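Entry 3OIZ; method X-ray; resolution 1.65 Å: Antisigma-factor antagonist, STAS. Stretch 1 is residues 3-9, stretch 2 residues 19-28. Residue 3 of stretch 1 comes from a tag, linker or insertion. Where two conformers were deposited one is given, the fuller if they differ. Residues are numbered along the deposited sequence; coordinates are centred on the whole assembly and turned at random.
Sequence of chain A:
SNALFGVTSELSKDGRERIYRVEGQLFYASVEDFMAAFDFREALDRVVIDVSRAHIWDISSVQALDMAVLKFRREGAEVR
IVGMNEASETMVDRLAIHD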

ATOM      1  N   ALA A   3       2.598 -14.867   3.121  1.00 36.16           N
ATOM      2  CA  ALA A   3       2.166 -15.579   4.337  1.00 35.55           C
ATOM      3  C   ALA A   3       1.942 -14.644   5.546  1.00 34.44           C
ATOM      4  O   ALA A   3       1.122 -14.947   6.419  1.00 35.39           O
ATOM      5  CB  ALA A   3       3.149 -16.687   4.703  1.00 36.41           C
ATOM      6  N   LEU A   4       2.665 -13.523   5.591  1.00 31.53           N
ATOM      7  CA  LEU A   4       2.725 -12.708   6.796  1.00 28.65           C
ATOM      8  C   LEU A   4       2.011 -11.406   6.664  1.00 27.10           C
ATOM      9  O   LEU A   4       1.959 -10.658   7.629  1.00 25.11           O
ATOM     10  CB  LEU A   4       4.168 -12.392   7.167  1.00 28.70           C
ATOM     11  CG  LEU A   4       5.019 -13.589   7.519  1.00 30.18           C
ATOM     12  CD1 LEU A   4       6.367 -13.059   7.955  1.00 33.24           C
ATOM     13  CD2 LEU A   4       4.405 -14.379   8.657  1.00 34.47           C
ATOM     14  N   PHE A   5       1.459 -11.122   5.487  1.00 26.31           N
ATOM     15  CA  PHE A   5       0.728  -9.878   5.315  1.00 25.58           C
ATOM     16  C   PHE A   5      -0.455 -10.104   4.379  1.00 25.54           C
ATOM     17  O   PHE A   5      -0.515 -11.097   3.660  1.00 27.23           O
ATOM     18  CB  PHE A   5       1.637  -8.750   4.778  1.00 25.44           C
ATOM     19  CG  PHE A   5       1.887  -8.824   3.293  1.00 25.73           C
ATOM     20  CD1 PHE A   5       1.125  -8.066   2.411  1.00 28.20           C
ATOM     21  CD2 PHE A   5       2.876  -9.672   2.782  1.00 26.39           C
ATOM     22  CE1 PHE A   5       1.357  -8.153   1.009  1.00 30.30           C
ATOM     23  CE2 PHE A   5       3.112  -9.761   1.400  1.00 27.97           C
ATOM     24  CZ  PHE A   5       2.343  -9.011   0.510  1.00 29.61           C
ATOM     25  N   GLY A   6      -1.386  -9.182   4.399  1.00 25.29           N
ATOM     26  CA  GLY A   6      -2.559  -9.280   3.548  1.00 27.08           C
ATOM     27  C   GLY A   6      -2.947  -7.890   3.047  1.00 26.44           C
ATOM     28  O   GLY A   6      -2.672  -6.879   3.705  1.00 25.76           O
ATOM     29  N   VAL A   7      -3.527  -7.844   1.852  1.00 26.73           N
ATOM     30  CA  VAL A   7      -4.032  -6.570   1.308  1.00 26.23           C
ATOM     31  C   VAL A   7      -5.444  -6.812   0.811  1.00 27.43           C
ATOM     32  O   VAL A   7      -5.702  -7.777   0.075  1.00 29.55           O
ATOM     33  CB  VAL A   7      -3.133  -5.997   0.157  1.00 26.47           C
ATOM     34  CG1 VAL A   7      -3.735  -4.674  -0.392  1.00 27.88           C
ATOM     35  CG2 VAL A   7      -1.661  -5.774   0.600  1.00 25.53           C
ATOM     36  N   THR A   8      -6.381  -5.954   1.217  1.00 27.46           N
ATOM     37  CA  THR A   8      -7.731  -6.014   0.666  1.00 27.77           C
ATOM     38  C   THR A   8      -8.042  -4.623   0.195  1.00 26.47           C
ATOM     39  O   THR A   8      -7.298  -3.677   0.517  1.00 26.89           O
ATOM     40  CB  THR A   8      -8.772  -6.425   1.736  1.00 27.88           C
ATOM     41  OG1 THR A   8      -8.666  -5.534   2.847  1.00 29.82           O
ATOM     42  CG2 THR A   8      -8.502  -7.845   2.240  1.00 30.54           C
ATOM     43  N   SER A   9      -9.124  -4.457  -0.549  1.00 26.07           N
ATOM     44  CA  SER A   9      -9.476  -3.101  -1.010  1.00 26.40           C
ATOM     45  C   SER A   9     -10.991  -2.919  -1.093  1.00 27.37           C
ATOM     46  O   SER A   9     -11.764  -3.910  -1.029  1.00 27.98           O
ATOM     47  CB  SER A   9      -8.782  -2.763  -2.343  1.00 27.10           C
ATOM     48  OG  SER A   9      -9.368  -3.498  -3.417  1.00 28.00           O
ATOM     49  N   ILE A  19      -9.754   2.326  -1.619  1.00 24.14           N
ATOM     50  CA  ILE A  19      -8.908   2.240  -0.415  1.00 24.77           C
ATOM     51  C   ILE A  19      -8.331   0.861  -0.315  1.00 24.13           C
ATOM     52  O   ILE A  19      -9.075  -0.121  -0.337  1.00 25.50           O
ATOM     53  CB  ILE A  19      -9.708   2.558   0.871  1.00 26.07           C
ATOM     54  CG1 ILE A  19     -10.396   3.932   0.710  1.00 30.72           C
ATOM     55  CG2 ILE A  19      -8.770   2.413   2.117  1.00 27.85           C
ATOM     56  CD1 ILE A  19     -11.459   4.259   1.795  1.00 35.92           C
ATOM     57  N   TYR A  20      -7.003   0.785  -0.203  1.00 22.18           N
ATOM     58  CA  TYR A  20      -6.318  -0.480   0.039  1.00 22.06           C
ATOM     59  C   TYR A  20      -5.985  -0.559   1.520  1.00 23.04           C
ATOM     60  O   TYR A  20      -5.478   0.398   2.084  1.00 24.21           O
ATOM     61  CB  TYR A  20      -5.042  -0.499  -0.764  1.00 21.35           C
ATOM     62  CG  TYR A  20      -5.204  -0.809  -2.234  1.00 22.41           C
ATOM     63  CD1 TYR A  20      -5.176  -2.133  -2.694  1.00 22.93           C
ATOM     64  CD2 TYR A  20      -5.416   0.219  -3.178  1.00 23.09           C
ATOM     65  CE1 TYR A  20      -5.327  -2.425  -4.073  1.00 24.52           C
ATOM     66  CE2 TYR A  20      -5.559  -0.071  -4.537  1.00 22.75           C
ATOM     67  CZ  TYR A  20      -5.501  -1.389  -4.979  1.00 25.15           C
ATOM     68  OH  TYR A  20      -5.654  -1.693  -6.318  1.00 26.80           O
ATOM     69  N   ARG A  21      -6.236  -1.703   2.148  1.00 22.72           N
ATOM     70  CA  ARG A  21      -5.962  -1.888   3.560  1.00 23.25           C
ATOM     71  C   ARG A  21      -4.900  -2.979   3.666  1.00 22.90           C
ATOM     72  O   ARG A  21      -5.124  -4.115   3.268  1.00 23.88           O
ATOM     73  CB  ARG A  21      -7.248  -2.241   4.336  1.00 24.93           C
ATOM     74  CG  ARG A  21      -8.181  -0.993   4.421  1.00 27.53           C
ATOM     75  CD  ARG A  21      -9.433  -1.245   5.313  1.00 33.01           C
ATOM     76  NE  ARG A  21     -10.353  -0.109   5.192  1.00 36.03           N
ATOM     77  CZ  ARG A  21     -11.358  -0.042   4.315  1.00 39.34           C
ATOM     78  NH1 ARG A  21     -11.595  -1.055   3.475  1.00 39.22           N
ATOM     79  NH2 ARG A  21     -12.138   1.032   4.264  1.00 42.03           N
ATOM     80  N   VAL A  22      -3.740  -2.610   4.197  1.00 22.16           N
ATOM     81  CA  VAL A  22      -2.646  -3.538   4.348  1.00 21.67           C
ATOM     82  C   VAL A  22      -2.545  -3.932   5.830  1.00 22.47           C
ATOM     83  O   VAL A  22      -2.581  -3.068   6.734  1.00 22.62           O
ATOM     84  CB  VAL A  22      -1.322  -2.831   3.929  1.00 22.29           C
ATOM     85  CG1 VAL A  22      -0.208  -3.830   3.940  1.00 23.02           C
ATOM     86  CG2 VAL A  22      -1.417  -2.159   2.519  1.00 22.39           C
ATOM     87  N   GLU A  23      -2.414  -5.230   6.097  0.50 22.59           N
ATOM     88  CA  GLU A  23      -2.255  -5.717   7.488  0.50 23.88           C
ATOM     89  C   GLU A  23      -1.177  -6.770   7.594  0.50 23.46           C
ATOM     90  O   GLU A  23      -0.957  -7.531   6.654  0.50 24.57           O
ATOM     91  CB  GLU A  23      -3.558  -6.283   8.057  0.50 25.13           C
ATOM     92  CG  GLU A  23      -4.143  -7.388   7.237  0.50 26.94           C
ATOM     93  CD  GLU A  23      -3.563  -8.781   7.536  0.50 28.03           C
ATOM     94  OE1 GLU A  23      -2.747  -8.965   8.485  0.50 27.58           O
ATOM     95  OE2 GLU A  23      -3.931  -9.715   6.789  0.50 30.76           O
ATOM     96  N   GLY A  24      -0.481  -6.798   8.727  1.00 23.06           N
ATOM     97  CA  GLY A  24       0.560  -7.807   8.933  1.00 22.51           C
ATOM     98  C   GLY A  24       1.965  -7.234   8.748  1.00 22.02           C
ATOM     99  O   GLY A  24       2.183  -6.031   8.933  1.00 24.80           O
ATOM    100  N   GLN A  25       2.912  -8.081   8.351  1.00 21.81           N
ATOM    101  CA  GLN A  25       4.362  -7.745   8.430  1.00 21.10           C
ATOM    102  C   GLN A  25       4.903  -7.497   7.031  1.00 21.78           C
ATOM    103  O   GLN A  25       4.702  -8.333   6.157  1.00 23.01           O
ATOM    104  CB  GLN A  25       5.166  -8.920   9.033  1.00 21.51           C
ATOM    105  CG  GLN A  25       4.460  -9.660  10.215  1.00 22.14           C
ATOM    106  CD  GLN A  25       3.977  -8.707  11.300  1.00 22.74           C
ATOM    107  OE1 GLN A  25       4.648  -7.704  11.613  1.00 22.19           O
ATOM    108  NE2 GLN A  25       2.794  -8.972  11.836  1.00 21.41           N
ATOM    109  N   LEU A  26       5.579  -6.363   6.835  1.00 20.80           N
ATOM    110  CA  LEU A  26       6.163  -6.028   5.529  1.00 19.59           C
ATOM    111  C   LEU A  26       7.679  -6.078   5.669  1.00 20.76           C
ATOM    112  O   LEU A  26       8.273  -5.306   6.460  1.00 20.51           O
ATOM    113  CB  LEU A  26       5.718  -4.632   5.050  1.00 19.77           C
ATOM    114  CG  LEU A  26       4.188  -4.527   4.969  1.00 21.51           C
ATOM    115  CD1 LEU A  26       3.801  -3.130   4.597  1.00 23.65           C
ATOM    116  CD2 LEU A  26       3.601  -5.502   3.945  1.00 25.61           C
ATOM    117  N   PHE A  27       8.268  -7.031   4.945  1.00 21.93           N
ATOM    118  CA  PHE A  27       9.701  -7.279   4.920  1.00 22.17           C
ATOM    119  C   PHE A  27      10.229  -7.259   3.488  1.00 23.77           C
ATOM    120  O   PHE A  27       9.469  -7.489   2.540  1.00 23.09           O
ATOM    121  CB  PHE A  27      10.021  -8.700   5.434  1.00 23.92           C
ATOM    122  CG  PHE A  27       9.847  -8.890   6.908  1.00 26.06           C
ATOM    123  CD1 PHE A  27      10.818  -8.430   7.815  1.00 28.23           C
ATOM    124  CD2 PHE A  27       8.759  -9.610   7.391  1.00 27.82           C
ATOM    125  CE1 PHE A  27      10.665  -8.654   9.200  1.00 26.01           C
ATOM    126  CE2 PHE A  27       8.590  -9.837   8.745  1.00 25.28           C
ATOM    127  CZ  PHE A  27       9.545  -9.370   9.654  1.00 26.43           C
ATOM    128  N   TYR A  28      11.531  -7.042   3.337  0.50 23.85           N
ATOM    129  CA  TYR A  28      12.123  -6.931   2.013  0.50 26.64           C
ATOM    130  C   TYR A  28      11.904  -8.192   1.179  0.50 27.31           C
ATOM    131  O   TYR A  28      11.799  -8.125  -0.049  0.50 28.07           O
ATOM    132  CB  TYR A  28      13.608  -6.629   2.159  0.50 27.39           C
ATOM    133  CG  TYR A  28      14.382  -7.815   2.634  0.50 30.27           C
ATOM    134  CD1 TYR A  28      14.827  -8.761   1.726  0.50 33.20           C
ATOM    135  CD2 TYR A  28      14.668  -7.999   3.985  0.50 30.95           C
ATOM    136  CE1 TYR A  28      15.539  -9.867   2.138  0.50 35.83           C
ATOM    137  CE2 TYR A  28      15.386  -9.119   4.415  0.50 34.64           C
ATOM    138  CZ  TYR A  28      15.818 -10.046   3.480  0.50 35.75           C
ATOM    139  OH  TYR A  28      16.532 -11.156   3.861  0.50 37.43           O
TER
HETATM  140  O   HOH W   1       1.400 -11.233  10.319  1.00 24.93           O
HETATM  141  O   HOH W   2      -6.387  -6.185   4.770  1.00 34.46           O
HETATM  142  O   HOH W   3     -10.477  -3.419   2.764  1.00 44.97           O

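Strands 5-9 and 19-23 of this STAS-domain protein pair antiparallel, their N-to-C directions 160° apart, and bury 613 Å² between the two stretches. Backbone hydrogen bonds carry the pairing. Gly6 and Glu23 exchange two, Gly6 N to Glu23 O (2.8 Å) and Glu23 N to Gly6 O (2.9 Å); Thr8 and Arg21 repeat the ring, with Thr8 N to Arg21 O at 3.0 Å and Arg21 N to Thr8 O at 2.8 Å. A fifth, Gln25 N to Leu4 O (2.8 Å), extends the ladder past the corner at Gly24. At the alternate, non-hydrogen-bonded pairs the strands draw closer, and CA-H...O contacts fill in, among them Val7 CA to Arg21 O (3.3 Å) and Ser9 CA to Ile19 O (3.1 Å).

Apolar contacts line the face bearing Val7, Ser9, Tyr20 and Val22. Val7, branched at CB, reaches both neighbours: CG1 lies 3.7 Å from Tyr20 CD1, near the plane of the ring, and CG2 4.1 Å from Val22 CG2. Small Ser9 lets its CB sit over the Tyr20 ring face, 4.0 Å from the centroid, in a CH-pi contact. Beyond the corner, Phe5 CG meets Leu26 CD2 at 3.8 Å, both residues buried, while Leu4 CD1 touches Phe27 CE2 at 4.0 Å.

The face of Thr8 and Arg21 is more polar and uses water. One water joins Thr8 OG1 (3.1 Å) to Arg21 O (2.9 Å); another joins Thr8 OG1 (2.8 Å) to Arg21 NH1 (2.7 Å). A third donates to Leu4 O (2.8 Å) and accepts from Gln25 NE2 (3.1 Å).

Both glycines suit tight places. A CB on Gly6 would lie 2.5 Å from Glu23 OE2 in the conformer given; one on Gly24 would lie 2.4 Å from Leu4 O, and its backbone angles alone call for glycine.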